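Local structure of SusD homolog (Bacteroides thetaiotaomicron, 3SGH) at residues 124-129 against 136-141; 116-121 against 142-147; 365-370 against 394-399; 347-352 against 359-364; 174-179 against 225-230. The protein probably binds carbohydrate at the cell surface as a SusD-like outer-membrane lipoprotein, helping to pass glycans on for uptake. All blocks are in the same frame, centred on the assembly; numbering follows the deposited sequence. Where two conformers were deposited one is given.

Interaction 1 of 5, residues 124-129 against 136-141; sequences PYTQMK and PYDNEQ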
# COMPACT_ATOMS: atom_id res chain seq x y z
N PRO A 124 -13.36 11.72 9.36
CA PRO A 124 -13.68 11.80 10.79
C PRO A 124 -12.81 10.83 11.58
O PRO A 124 -12.56 9.69 11.13
CB PRO A 124 -15.16 11.38 10.86
CG PRO A 124 -15.63 11.21 9.47
CD PRO A 124 -14.42 11.07 8.58
N TYR A 125 -12.34 11.27 12.74
CA TYR A 125 -11.49 10.43 13.56
C TYR A 125 -11.60 10.88 15.03
O TYR A 125 -12.29 10.21 15.81
CB TYR A 125 -10.04 10.40 13.01
CG TYR A 125 -9.13 9.42 13.73
CD1 TYR A 125 -9.01 8.11 13.30
CD2 TYR A 125 -8.41 9.82 14.85
CE1 TYR A 125 -8.19 7.19 13.97
CE2 TYR A 125 -7.59 8.89 15.54
CZ TYR A 125 -7.51 7.58 15.08
OH TYR A 125 -6.73 6.66 15.73
N THR A 126 -11.03 12.03 15.37
CA THR A 126 -11.00 12.51 16.76
C THR A 126 -12.38 12.77 17.34
O THR A 126 -12.61 12.53 18.53
CB THR A 126 -10.15 13.77 16.92
OG1 THR A 126 -10.71 14.83 16.15
CG2 THR A 126 -8.72 13.54 16.44
N GLN A 127 -13.30 13.19 16.48
CA GLN A 127 -14.63 13.64 16.90
C GLN A 127 -15.69 12.56 16.78
O GLN A 127 -16.85 12.82 17.04
CB GLN A 127 -15.06 14.85 16.06
CG GLN A 127 -14.11 16.04 16.16
CD GLN A 127 -13.84 16.42 17.59
OE1 GLN A 127 -14.72 16.95 18.28
NE2 GLN A 127 -12.62 16.17 18.04
N MSE A 128 -15.30 11.35 16.39
CA MSE A 128 -16.27 10.27 16.32
C MSE A 128 -16.71 9.79 17.68
O MSE A 128 -15.89 9.71 18.62
CB MSE A 128 -15.72 9.14 15.54
CG MSE A 128 -15.53 9.53 14.14
SE MSE A 128 -14.75 8.04 13.28
CE MSE A 128 -16.32 6.96 13.03
N LYS A 129 -18.00 9.50 17.77
CA LYS A 129 -18.64 8.96 18.97
C LYS A 129 -19.47 7.71 18.63
O LYS A 129 -20.12 7.64 17.59
CB LYS A 129 -19.57 10.02 19.59
CG LYS A 129 -18.85 11.27 20.09
CD LYS A 129 -19.81 12.26 20.79
CE LYS A 129 -19.21 13.69 20.90
NZ LYS A 129 -17.69 13.68 20.99
N PRO A 136 -17.98 15.33 12.65
CA PRO A 136 -17.08 16.24 11.96
C PRO A 136 -15.80 15.59 11.46
O PRO A 136 -15.29 14.58 12.03
CB PRO A 136 -16.76 17.31 13.02
CG PRO A 136 -17.94 17.29 13.90
CD PRO A 136 -18.32 15.83 13.99
N TYR A 137 -15.28 16.15 10.38
CA TYR A 137 -14.04 15.67 9.78
C TYR A 137 -12.85 16.31 10.48
O TYR A 137 -12.91 17.47 10.83
CB TYR A 137 -13.97 15.98 8.27
CG TYR A 137 -14.77 15.01 7.39
CD1 TYR A 137 -16.12 14.72 7.65
CD2 TYR A 137 -14.17 14.37 6.30
CE1 TYR A 137 -16.84 13.83 6.84
CE2 TYR A 137 -14.89 13.49 5.50
CZ TYR A 137 -16.24 13.24 5.77
OH TYR A 137 -16.98 12.37 5.00
N ASP A 138 -11.78 15.54 10.68
CA ASP A 138 -10.46 16.11 11.01
C ASP A 138 -9.77 16.55 9.70
O ASP A 138 -9.86 15.85 8.67
CB ASP A 138 -9.54 15.06 11.64
CG ASP A 138 -9.98 14.61 13.04
OD1 ASP A 138 -10.81 15.27 13.66
OD2 ASP A 138 -9.48 13.55 13.47
N ASN A 139 -9.06 17.68 9.71
CA ASN A 139 -8.19 17.94 8.57
C ASN A 139 -7.02 16.97 8.62
O ASN A 139 -6.86 16.23 9.59
CB ASN A 139 -7.80 19.41 8.48
CG ASN A 139 -6.88 19.87 9.59
OD1 ASN A 139 -6.27 19.09 10.29
ND2 ASN A 139 -6.78 21.16 9.74
N GLU A 140 -6.25 16.90 7.55
CA GLU A 140 -5.24 15.87 7.44
C GLU A 140 -4.16 16.03 8.52
O GLU A 140 -3.81 15.06 9.16
CB GLU A 140 -4.67 15.83 6.05
CG GLU A 140 -5.70 15.33 5.00
CD GLU A 140 -5.24 15.63 3.58
OE1 GLU A 140 -4.42 14.83 3.09
OE2 GLU A 140 -5.68 16.65 2.96
N GLN A 141 -3.69 17.24 8.78
CA GLN A 141 -2.74 17.37 9.89
C GLN A 141 -3.28 16.76 11.18
O GLN A 141 -2.57 16.04 11.90
CB GLN A 141 -2.28 18.83 10.11
CG GLN A 141 -1.28 18.93 11.21
CD GLN A 141 -1.05 20.35 11.64
OE1 GLN A 141 -2.01 21.09 11.90
NE2 GLN A 141 0.20 20.74 11.74
O HOH W 1 -13.06 13.96 13.62
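Thr126 and Asp138 clasp each other where the link between helix 100-120 and helix 140-162 of this SusD-like alpha-alpha superhelix turns back. Residues 125 to 128 form a type I beta turn, and Asp138 offers it both carboxylate oxygens. OD2 of Asp138 accepts the backbone N of Thr126 at 2.9 Å in a nearly straight bond (169°), while OD1 takes OG1 of Thr126 at 2.5 Å; both donors arrive on the syn side, out of the carboxylate plane. With OG1 of Thr126 between its backbone N and carbonyl carbon (chi1 62°), hydroxyl and amide meet the same carboxylate. An alanine for Asp138 would probably leave both Thr126 donors without their acceptors, the bridging water short of one, and the turn less firmly tied to the segment leading into helix 140-162.

The close-packed part lies at Pro124, whose rigid ring suits a flat neighbour: its CD sits over the centre of the Tyr137 ring, 3.8 Å from the centroid, in a CH-pi contact 4° off the normal. The Tyr137 hydroxyl bonds to Glu463. The solvent side is looser, for Gln127 CB comes no closer than 4.0 Å to Pro136 CD, and both residues are exposed. A water joins the segments: it accepts from the backbone N of Tyr125 and of Gln127, and donates to Pro136 O at 2.8 Å and Asp138 OD1 at 2.6 Å.

Interaction 2 of 5, residues 116-121 against 142-147; sequences LASLQG and TVWHAM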
# COMPACT_ATOMS: atom_id res chain seq x y z
N LEU A 116 -7.11 4.99 4.72
CA LEU A 116 -8.21 5.78 4.18
C LEU A 116 -7.77 7.25 4.06
O LEU A 116 -8.10 7.93 3.08
CB LEU A 116 -9.48 5.60 5.05
CG LEU A 116 -10.75 6.26 4.49
CD1 LEU A 116 -11.05 5.77 3.04
CD2 LEU A 116 -11.98 6.05 5.45
N ALA A 117 -7.00 7.75 5.03
CA ALA A 117 -6.45 9.12 4.95
C ALA A 117 -5.52 9.28 3.75
O ALA A 117 -5.54 10.34 3.10
CB ALA A 117 -5.70 9.52 6.25
N SER A 118 -4.74 8.25 3.46
CA SER A 118 -3.84 8.22 2.29
C SER A 118 -4.59 8.12 0.95
O SER A 118 -4.01 8.37 -0.11
CB SER A 118 -2.84 7.09 2.44
OG SER A 118 -2.01 7.33 3.58
N LEU A 119 -5.86 7.74 1.00
CA LEU A 119 -6.74 7.73 -0.15
C LEU A 119 -7.46 9.08 -0.35
O LEU A 119 -7.38 9.65 -1.44
CB LEU A 119 -7.78 6.61 0.00
CG LEU A 119 -7.24 5.18 -0.19
CD1 LEU A 119 -8.23 4.09 0.29
CD2 LEU A 119 -6.87 4.91 -1.70
N GLN A 120 -8.23 9.54 0.64
CA GLN A 120 -9.14 10.66 0.44
C GLN A 120 -8.76 11.94 1.16
O GLN A 120 -9.25 13.00 0.81
CB GLN A 120 -10.58 10.28 0.85
CG GLN A 120 -10.82 10.08 2.29
CD GLN A 120 -12.30 9.94 2.58
OE1 GLN A 120 -12.94 9.06 2.04
NE2 GLN A 120 -12.85 10.86 3.36
N GLY A 121 -7.87 11.86 2.13
CA GLY A 121 -7.46 13.03 2.90
C GLY A 121 -8.24 13.16 4.19
O GLY A 121 -8.23 12.22 5.01
N THR A 142 -4.55 17.03 11.47
CA THR A 142 -5.12 16.64 12.75
C THR A 142 -5.23 15.14 12.85
O THR A 142 -4.88 14.55 13.87
CB THR A 142 -6.51 17.32 12.96
OG1 THR A 142 -6.30 18.74 13.09
CG2 THR A 142 -7.20 16.79 14.20
N VAL A 143 -5.72 14.51 11.78
CA VAL A 143 -5.88 13.04 11.82
C VAL A 143 -4.52 12.33 11.84
O VAL A 143 -4.36 11.39 12.57
CB VAL A 143 -6.83 12.45 10.73
CG1 VAL A 143 -6.30 12.65 9.31
CG2 VAL A 143 -7.09 11.00 11.03
N TRP A 144 -3.54 12.79 11.07
CA TRP A 144 -2.23 12.16 11.14
C TRP A 144 -1.65 12.25 12.55
O TRP A 144 -1.16 11.27 13.10
CB TRP A 144 -1.30 12.74 10.07
CG TRP A 144 -1.59 12.14 8.69
CD1 TRP A 144 -2.36 12.69 7.71
CD2 TRP A 144 -1.17 10.86 8.19
NE1 TRP A 144 -2.41 11.88 6.64
CE2 TRP A 144 -1.72 10.73 6.89
CE3 TRP A 144 -0.39 9.83 8.69
CZ2 TRP A 144 -1.49 9.61 6.09
CZ3 TRP A 144 -0.19 8.69 7.91
CH2 TRP A 144 -0.75 8.59 6.64
N HIS A 145 -1.70 13.44 13.14
CA HIS A 145 -1.18 13.61 14.52
C HIS A 145 -1.96 12.78 15.55
O HIS A 145 -1.34 12.10 16.41
CB HIS A 145 -1.15 15.07 14.92
CG HIS A 145 -0.05 15.85 14.25
ND1 HIS A 145 0.61 16.88 14.88
CD2 HIS A 145 0.48 15.77 13.01
CE1 HIS A 145 1.51 17.39 14.05
NE2 HIS A 145 1.44 16.74 12.91
N ALA A 146 -3.29 12.78 15.45
CA ALA A 146 -4.14 11.95 16.30
C ALA A 146 -3.80 10.47 16.18
O ALA A 146 -3.75 9.80 17.20
CB ALA A 146 -5.62 12.16 15.99
N MSE A 147 -3.58 9.99 14.95
CA MSE A 147 -3.24 8.58 14.72
C MSE A 147 -1.87 8.25 15.31
O MSE A 147 -1.73 7.18 15.92
CB MSE A 147 -3.34 8.17 13.23
CG MSE A 147 -4.73 8.20 12.70
SE MSE A 147 -4.86 7.49 10.92
CE MSE A 147 -3.87 8.93 10.07
O HOH W 2 -3.84 12.41 4.03
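Ser118 OG and Trp144 CG each stand anti to their own carbonyl carbon (chi1 -63° and -79°), and chi2 of Trp144 turns the indole so that its edge faces Ser118. OG of Ser118 lies in the ring plane, 3.4 Å from CZ2 of Trp144, a van der Waals contact with a ring carbon; the hydroxyl's polar partners are Gln114 O and Arg198. At another point of the same edge a water accepts from Trp144 NE1 at 3.0 Å and donates to Ala117 O at 2.8 Å, which satisfies the buried indole N-H and ties the two helices together.

Ala117 occupies the middle. Its CB touches Val143 CG1 at 4.4 Å and the terminal CE of selenomethionine Met147 at 4.3 Å, and it also approaches the indole obliquely. That CE in turn rests over one face of the Trp144 ring, toward the rim. A residue as small as alanine suits a place where three larger side chains converge from the other helix. The short axes run at 167°, 11.4 Å apart at closest approach: an antiparallel helix pair of the kind from which TPR-like alpha-alpha superhelices are built.

Interaction 3 of 5, residues 365-370 against 394-399; sequences ADATSI and TIKWED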
# COMPACT_ATOMS: atom_id res chain seq x y z
N ALA A 365 25.31 -6.51 -7.33
CA ALA A 365 26.53 -6.14 -8.05
C ALA A 365 26.22 -5.66 -9.48
O ALA A 365 27.16 -5.31 -10.23
CB ALA A 365 27.50 -7.33 -8.12
N ASP A 366 24.95 -5.64 -9.86
CA ASP A 366 24.56 -5.27 -11.22
C ASP A 366 24.56 -3.76 -11.41
O ASP A 366 23.67 -3.06 -10.95
CB ASP A 366 23.20 -5.86 -11.58
CG ASP A 366 22.81 -5.63 -13.03
OD1 ASP A 366 23.24 -4.63 -13.64
OD2 ASP A 366 22.02 -6.45 -13.56
N ALA A 367 25.58 -3.25 -12.10
CA ALA A 367 25.71 -1.82 -12.36
C ALA A 367 25.19 -1.39 -13.75
O ALA A 367 25.22 -0.21 -14.07
CB ALA A 367 27.19 -1.40 -12.22
N THR A 368 24.69 -2.32 -14.55
CA THR A 368 24.45 -2.04 -15.98
C THR A 368 22.96 -2.10 -16.38
O THR A 368 22.49 -1.33 -17.25
CB THR A 368 25.28 -2.99 -16.87
OG1 THR A 368 24.99 -4.36 -16.58
CG2 THR A 368 26.79 -2.80 -16.71
N SER A 369 22.23 -3.03 -15.78
CA SER A 369 20.87 -3.30 -16.19
C SER A 369 19.94 -2.14 -15.83
O SER A 369 20.01 -1.60 -14.74
CB SER A 369 20.35 -4.60 -15.56
OG SER A 369 21.10 -5.73 -15.94
N ILE A 370 19.05 -1.79 -16.76
CA ILE A 370 18.11 -0.69 -16.50
C ILE A 370 16.67 -1.16 -16.66
O ILE A 370 16.41 -2.20 -17.27
CB ILE A 370 18.39 0.51 -17.42
CG1 ILE A 370 18.21 0.15 -18.89
CG2 ILE A 370 19.85 1.04 -17.12
CD1 ILE A 370 18.62 1.26 -19.86
N THR A 394 19.85 2.00 -11.99
CA THR A 394 20.48 0.70 -11.91
C THR A 394 20.46 0.20 -10.48
O THR A 394 20.15 0.94 -9.55
CB THR A 394 21.95 0.80 -12.42
OG1 THR A 394 22.65 1.79 -11.67
CG2 THR A 394 21.97 1.15 -13.91
N ILE A 395 20.81 -1.07 -10.28
CA ILE A 395 20.67 -1.70 -8.97
C ILE A 395 21.80 -1.43 -7.99
O ILE A 395 21.56 -1.06 -6.83
CB ILE A 395 20.56 -3.23 -9.13
CG1 ILE A 395 19.34 -3.62 -10.02
CG2 ILE A 395 20.50 -3.94 -7.71
CD1 ILE A 395 19.53 -4.96 -10.72
N LYS A 396 23.04 -1.63 -8.44
CA LYS A 396 24.21 -1.48 -7.55
C LYS A 396 24.25 -0.11 -6.92
O LYS A 396 24.11 0.91 -7.61
CB LYS A 396 25.53 -1.71 -8.31
CG LYS A 396 26.81 -1.64 -7.46
CD LYS A 396 27.94 -0.94 -8.23
CE LYS A 396 29.34 -1.37 -7.78
NZ LYS A 396 29.55 -1.35 -6.29
N TRP A 397 24.44 -0.09 -5.61
CA TRP A 397 24.57 1.15 -4.86
C TRP A 397 25.81 1.93 -5.31
O TRP A 397 26.89 1.35 -5.49
CB TRP A 397 24.67 0.90 -3.37
CG TRP A 397 24.56 2.18 -2.63
CD1 TRP A 397 25.59 2.95 -2.16
CD2 TRP A 397 23.37 2.89 -2.34
NE1 TRP A 397 25.10 4.08 -1.57
CE2 TRP A 397 23.73 4.07 -1.67
CE3 TRP A 397 22.01 2.64 -2.55
CZ2 TRP A 397 22.80 4.98 -1.24
CZ3 TRP A 397 21.10 3.54 -2.12
CH2 TRP A 397 21.48 4.70 -1.48
N GLU A 398 25.60 3.22 -5.52
CA GLU A 398 26.65 4.14 -5.92
C GLU A 398 26.77 5.26 -4.89
O GLU A 398 25.89 6.10 -4.79
CB GLU A 398 26.32 4.71 -7.29
CG GLU A 398 26.03 3.63 -8.34
CD GLU A 398 25.95 4.17 -9.75
OE1 GLU A 398 25.18 5.13 -9.96
OE2 GLU A 398 26.63 3.60 -10.64
N ASP A 399 27.86 5.28 -4.13
CA ASP A 399 28.06 6.26 -3.05
C ASP A 399 28.13 7.71 -3.59
O ASP A 399 27.77 8.65 -2.89
CB ASP A 399 29.35 5.94 -2.26
CG ASP A 399 29.14 4.91 -1.12
OD1 ASP A 399 27.98 4.64 -0.68
OD2 ASP A 399 30.17 4.37 -0.63
O HOH W 3 21.23 -2.55 -12.57
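Ala365 opens the contact by laying its carbonyl carbon against CB of Lys396, where two parts of the long surface loop between helix 360-364 and helix 403-417 meet around an Asx turn. Asp366 does most of the work. Its backbone O accepts the N of Lys396 at 3.0 Å, with the donor lying above the carbonyl plane (41° out of it). CG of Asp366 is anti to its backbone N (chi1 -174°), and the carboxylate reaches forward over the residues that follow: OD1 takes the backbone N of Thr368 and that of Ser369, each at 2.9 Å, the latter almost straight at 175°. An aspartate suits this place because its short arm can gather these donors, which helps fix the turn. CB of Asp366 also packs on Ile395 CD1 at 3.9 Å, on the less exposed side of the contact.

Ala367 turns its backbone O toward Thr394, 3.5 Å from the methyl CG2. Ser369 adds its hydroxyl, OG giving a bond to Asp366 OD2 on the syn lone pair at 2.7 Å, while its backbone O lies near a water that accepts from Ile395 N. Thr394 and Ile395 are themselves moored by their backbone O atoms to Arg409 and Tyr344. At the end of the run Ile370 reaches residues 394-399, methyl to methyl, with CG2 3.8 Å from CG2 of Thr394.

Interaction 4 of 5, residues 347-352 against 359-364; sequences GVRLSF and GADDYL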
# COMPACT_ATOMS: atom_id res chain seq x y z
N GLY A 347 17.55 -4.42 2.78
CA GLY A 347 16.20 -4.50 2.22
C GLY A 347 16.11 -5.46 1.04
O GLY A 347 15.17 -6.28 0.96
N VAL A 348 17.06 -5.34 0.12
CA VAL A 348 17.07 -6.19 -1.08
C VAL A 348 17.27 -7.64 -0.65
O VAL A 348 16.54 -8.53 -1.09
CB VAL A 348 18.16 -5.78 -2.07
CG1 VAL A 348 18.15 -6.72 -3.28
CG2 VAL A 348 17.93 -4.33 -2.52
N ARG A 349 18.20 -7.88 0.29
CA ARG A 349 18.45 -9.26 0.74
C ARG A 349 17.24 -9.85 1.51
O ARG A 349 16.89 -11.01 1.34
CB ARG A 349 19.70 -9.35 1.59
CG ARG A 349 20.99 -9.14 0.80
CD ARG A 349 22.21 -9.26 1.72
NE ARG A 349 23.37 -8.76 1.01
CZ ARG A 349 24.05 -9.47 0.12
NH1 ARG A 349 23.71 -10.73 -0.12
NH2 ARG A 349 25.09 -8.93 -0.51
N LEU A 350 16.56 -9.02 2.30
CA LEU A 350 15.35 -9.46 3.00
C LEU A 350 14.24 -9.83 2.03
O LEU A 350 13.46 -10.74 2.27
CB LEU A 350 14.81 -8.36 3.95
CG LEU A 350 15.57 -8.26 5.26
CD1 LEU A 350 14.97 -7.07 5.96
CD2 LEU A 350 15.41 -9.55 6.07
N SER A 351 14.13 -9.08 0.95
CA SER A 351 13.08 -9.29 -0.05
C SER A 351 13.30 -10.61 -0.75
O SER A 351 12.37 -11.40 -0.94
CB SER A 351 13.17 -8.16 -1.07
OG SER A 351 12.25 -8.37 -2.12
N PHE A 352 14.54 -10.87 -1.16
CA PHE A 352 14.88 -12.15 -1.74
C PHE A 352 14.59 -13.27 -0.75
O PHE A 352 13.93 -14.24 -1.10
CB PHE A 352 16.35 -12.24 -2.13
CG PHE A 352 16.68 -11.66 -3.49
CD1 PHE A 352 16.38 -10.34 -3.82
CD2 PHE A 352 17.31 -12.42 -4.44
CE1 PHE A 352 16.73 -9.83 -5.09
CE2 PHE A 352 17.68 -11.87 -5.66
CZ PHE A 352 17.37 -10.60 -5.98
N GLY A 359 20.48 -15.44 -5.02
CA GLY A 359 21.20 -14.59 -5.96
C GLY A 359 21.26 -13.10 -5.67
O GLY A 359 21.62 -12.31 -6.55
N ALA A 360 20.95 -12.72 -4.44
CA ALA A 360 21.00 -11.30 -4.08
C ALA A 360 22.38 -10.65 -4.27
O ALA A 360 22.46 -9.47 -4.63
CB ALA A 360 20.49 -11.09 -2.66
N ASP A 361 23.46 -11.43 -4.05
CA ASP A 361 24.83 -10.92 -4.14
C ASP A 361 25.11 -10.42 -5.53
O ASP A 361 25.53 -9.29 -5.74
CB ASP A 361 25.87 -12.02 -3.84
CG ASP A 361 26.20 -12.15 -2.36
OD1 ASP A 361 25.56 -11.50 -1.51
OD2 ASP A 361 27.11 -12.95 -2.05
N ASP A 362 24.85 -11.27 -6.51
CA ASP A 362 25.15 -10.93 -7.87
C ASP A 362 24.16 -9.89 -8.40
O ASP A 362 24.54 -9.00 -9.15
CB ASP A 362 25.20 -12.19 -8.76
CG ASP A 362 26.45 -13.07 -8.50
OD1 ASP A 362 27.35 -12.74 -7.66
OD2 ASP A 362 26.52 -14.13 -9.17
N TYR A 363 22.90 -9.96 -7.95
CA TYR A 363 21.94 -8.90 -8.26
C TYR A 363 22.43 -7.53 -7.78
O TYR A 363 22.33 -6.53 -8.50
CB TYR A 363 20.59 -9.22 -7.58
CG TYR A 363 19.43 -8.34 -7.96
CD1 TYR A 363 18.76 -8.53 -9.16
CD2 TYR A 363 18.99 -7.33 -7.12
CE1 TYR A 363 17.69 -7.71 -9.51
CE2 TYR A 363 17.92 -6.54 -7.45
CZ TYR A 363 17.28 -6.71 -8.63
OH TYR A 363 16.20 -5.88 -8.91
N LEU A 364 22.93 -7.46 -6.55
CA LEU A 364 23.33 -6.21 -5.96
C LEU A 364 24.62 -5.67 -6.58
O LEU A 364 25.00 -4.51 -6.30
CB LEU A 364 23.52 -6.37 -4.44
CG LEU A 364 22.22 -6.37 -3.62
CD1 LEU A 364 22.46 -6.78 -2.16
CD2 LEU A 364 21.61 -4.99 -3.66
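Phe352 and Val348 on helix 340-354 present the apolar side of the contact to Ala360, Tyr363 and Leu364 of the short helix 360-364. The short axes come within 10.2 Å and run at 139° to each other, so this is a splayed antiparallel hairpin of helices. Ala360 CB makes a CH-pi contact over the face of Phe352, 4.0 Å from the ring centroid. CZ of Phe352 stands 3.6 Å above the ring of Tyr363, whose hydroxyl bonds to Gln413; it lies toward the rim, near CG, the two planes being oblique. Val348 and Leu364 meet tip to tip, with CB of Val348 3.9 Å from CD2 of Leu364. An alanine in place of Phe352 would probably open a gap between the helices and leave Ala360 and one face of Tyr363 without their cover.

The charged pair lies on the exposed flank. CG of Arg349 is anti to its carbonyl carbon (chi1 -70°) and the chain runs extended to NE, carrying the guanidinium past Ala360. OD1 of Asp361 comes to its edge in a salt bridge; the modelled NH1 to OD1 length is too short to be trusted in detail. Leu364 CD1 covers one guanidinium face.

The chemistry thus implies a largely buried apolar seam holding the short helix on the long one, and an ion pair that probably pins its outer edge.

Interaction 5 of 5, residues 174-179 against 225-230; sequences DQFYKG and DSSYDT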
# COMPACT_ATOMS: atom_id res chain seq x y z
N ASP A 174 -5.52 -14.30 17.08
CA ASP A 174 -4.46 -13.64 16.32
C ASP A 174 -3.81 -14.58 15.32
O ASP A 174 -2.83 -15.25 15.65
CB ASP A 174 -3.42 -13.11 17.29
CG ASP A 174 -2.23 -12.44 16.61
OD1 ASP A 174 -2.28 -12.12 15.37
OD2 ASP A 174 -1.23 -12.20 17.36
N GLN A 175 -4.27 -14.55 14.06
CA GLN A 175 -3.67 -15.32 12.98
C GLN A 175 -2.36 -14.75 12.43
O GLN A 175 -1.70 -15.40 11.62
CB GLN A 175 -4.66 -15.49 11.83
CG GLN A 175 -5.03 -14.23 11.02
CD GLN A 175 -6.27 -13.51 11.49
OE1 GLN A 175 -6.58 -13.50 12.69
NE2 GLN A 175 -6.98 -12.88 10.55
N PHE A 176 -2.02 -13.53 12.83
CA PHE A 176 -0.80 -12.87 12.33
C PHE A 176 0.43 -13.32 13.11
O PHE A 176 1.41 -13.81 12.51
CB PHE A 176 -1.00 -11.35 12.42
CG PHE A 176 -2.22 -10.88 11.66
CD1 PHE A 176 -2.15 -10.60 10.29
CD2 PHE A 176 -3.44 -10.81 12.29
CE1 PHE A 176 -3.28 -10.22 9.59
CE2 PHE A 176 -4.58 -10.45 11.59
CZ PHE A 176 -4.50 -10.14 10.24
N TYR A 177 0.35 -13.20 14.43
CA TYR A 177 1.47 -13.51 15.31
C TYR A 177 1.15 -14.38 16.52
O TYR A 177 1.98 -14.51 17.42
CB TYR A 177 2.04 -12.20 15.79
CG TYR A 177 2.62 -11.29 14.72
CD1 TYR A 177 3.59 -11.74 13.82
CD2 TYR A 177 2.29 -9.94 14.68
CE1 TYR A 177 4.18 -10.88 12.88
CE2 TYR A 177 2.89 -9.06 13.73
CZ TYR A 177 3.84 -9.54 12.86
OH TYR A 177 4.41 -8.66 11.98
N LYS A 178 -0.05 -14.96 16.56
CA LYS A 178 -0.43 -15.95 17.60
C LYS A 178 -0.24 -15.41 19.03
O LYS A 178 0.11 -16.14 19.97
CB LYS A 178 0.37 -17.23 17.40
CG LYS A 178 0.16 -17.89 16.02
CD LYS A 178 0.92 -19.26 15.93
CE LYS A 178 0.30 -20.25 14.87
NZ LYS A 178 0.31 -19.73 13.45
N GLY A 179 -0.46 -14.11 19.17
CA GLY A 179 -0.40 -13.43 20.47
C GLY A 179 0.93 -12.90 20.92
O GLY A 179 1.02 -12.36 22.00
N ASP A 225 9.68 -11.70 11.14
CA ASP A 225 8.91 -10.61 11.67
C ASP A 225 7.73 -10.17 10.78
O ASP A 225 6.82 -9.45 11.23
CB ASP A 225 9.83 -9.39 11.88
CG ASP A 225 10.92 -9.63 12.92
OD1 ASP A 225 10.78 -10.51 13.78
OD2 ASP A 225 11.96 -8.89 12.90
N SER A 226 7.77 -10.55 9.51
CA SER A 226 6.78 -10.12 8.54
C SER A 226 5.40 -10.57 8.94
O SER A 226 5.24 -11.65 9.51
CB SER A 226 7.13 -10.68 7.16
OG SER A 226 8.39 -10.11 6.70
N SER A 227 4.40 -9.77 8.59
CA SER A 227 3.00 -10.07 8.90
C SER A 227 2.24 -10.54 7.69
O SER A 227 2.21 -9.83 6.64
CB SER A 227 2.30 -8.81 9.43
OG SER A 227 0.93 -9.09 9.68
N TYR A 228 1.60 -11.69 7.86
CA TYR A 228 0.66 -12.28 6.89
C TYR A 228 -0.69 -12.66 7.55
O TYR A 228 -0.72 -13.04 8.72
CB TYR A 228 1.21 -13.54 6.32
CG TYR A 228 2.43 -13.42 5.44
CD1 TYR A 228 3.69 -13.38 6.01
CD2 TYR A 228 2.32 -13.44 4.06
CE1 TYR A 228 4.84 -13.29 5.21
CE2 TYR A 228 3.46 -13.42 3.25
CZ TYR A 228 4.72 -13.33 3.84
OH TYR A 228 5.85 -13.28 3.07
N ASP A 229 -1.79 -12.57 6.81
CA ASP A 229 -3.10 -12.98 7.33
C ASP A 229 -3.15 -14.49 7.09
O ASP A 229 -3.58 -14.95 6.04
CB ASP A 229 -4.23 -12.21 6.63
CG ASP A 229 -5.60 -12.43 7.29
OD1 ASP A 229 -5.77 -13.49 7.96
OD2 ASP A 229 -6.46 -11.57 7.10
N THR A 230 -2.63 -15.24 8.04
CA THR A 230 -2.32 -16.64 7.77
C THR A 230 -3.54 -17.51 7.48
O THR A 230 -3.39 -18.58 6.84
CB THR A 230 -1.51 -17.31 8.91
OG1 THR A 230 -2.31 -17.41 10.08
CG2 THR A 230 -0.17 -16.52 9.21
O HOH W 4 2.60 -13.35 10.20
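Gln175 and Phe176 run beside Thr230 and Asp229 with CA atoms 5.5 Å apart in each pair, and a water links the two main chains by donating to Phe176 O and Ser226 O and accepting from Tyr228 N. OG1 of Thr230 gives a bond to Gln175 O at 2.6 Å, in the carbonyl plane and on a lone pair. The bend at chi2 (-94°) turns CD of Gln175 aside, and its NE2 gives a bond to Asp229 OD1 at 2.9 Å, meeting it from above the carboxylate plane.

Residues 227-229 form a strand that pairs with strand 314-317 in a small antiparallel sheet among the helices. In the facing loop Asp174 OD1 accepts from Phe176 N, an Asx turn, and from Tyr177 N, completing an Asx motif. The Phe176 ring leans on the strand, its CE1 3.6 Å from Asp229 CA, and Phe25 and Tyr28 meet it edge-to-face. Tyr177 spans to the start of 225-230, where its OH donates to Asp225 O at 2.6 Å, nearly along the carbonyl bond (160°).

How the interactions relate
The contacts fall into two touching pairs and one separate member. Interactions 1 and 2, centres 9 Å apart, share helix 140-162: Tyr125 CB packs on Val143 CG2 at 3.6 Å, and interaction 1 lies in the connection between the helices that interaction 2 packs together. Interactions 3 and 4, centres 12 Å apart, lie on the opposite side of the chain's centre; residues 365-370 follow directly on the short helix, and 394-399 folds back against its end, Ile395 CG2 resting on Tyr363 O at 3.3 Å. Some 45 Å separates the centres of interactions 1 and 3. Interaction 5 touches neither pair, though its nearest atoms come within about 7 Å of interaction 4.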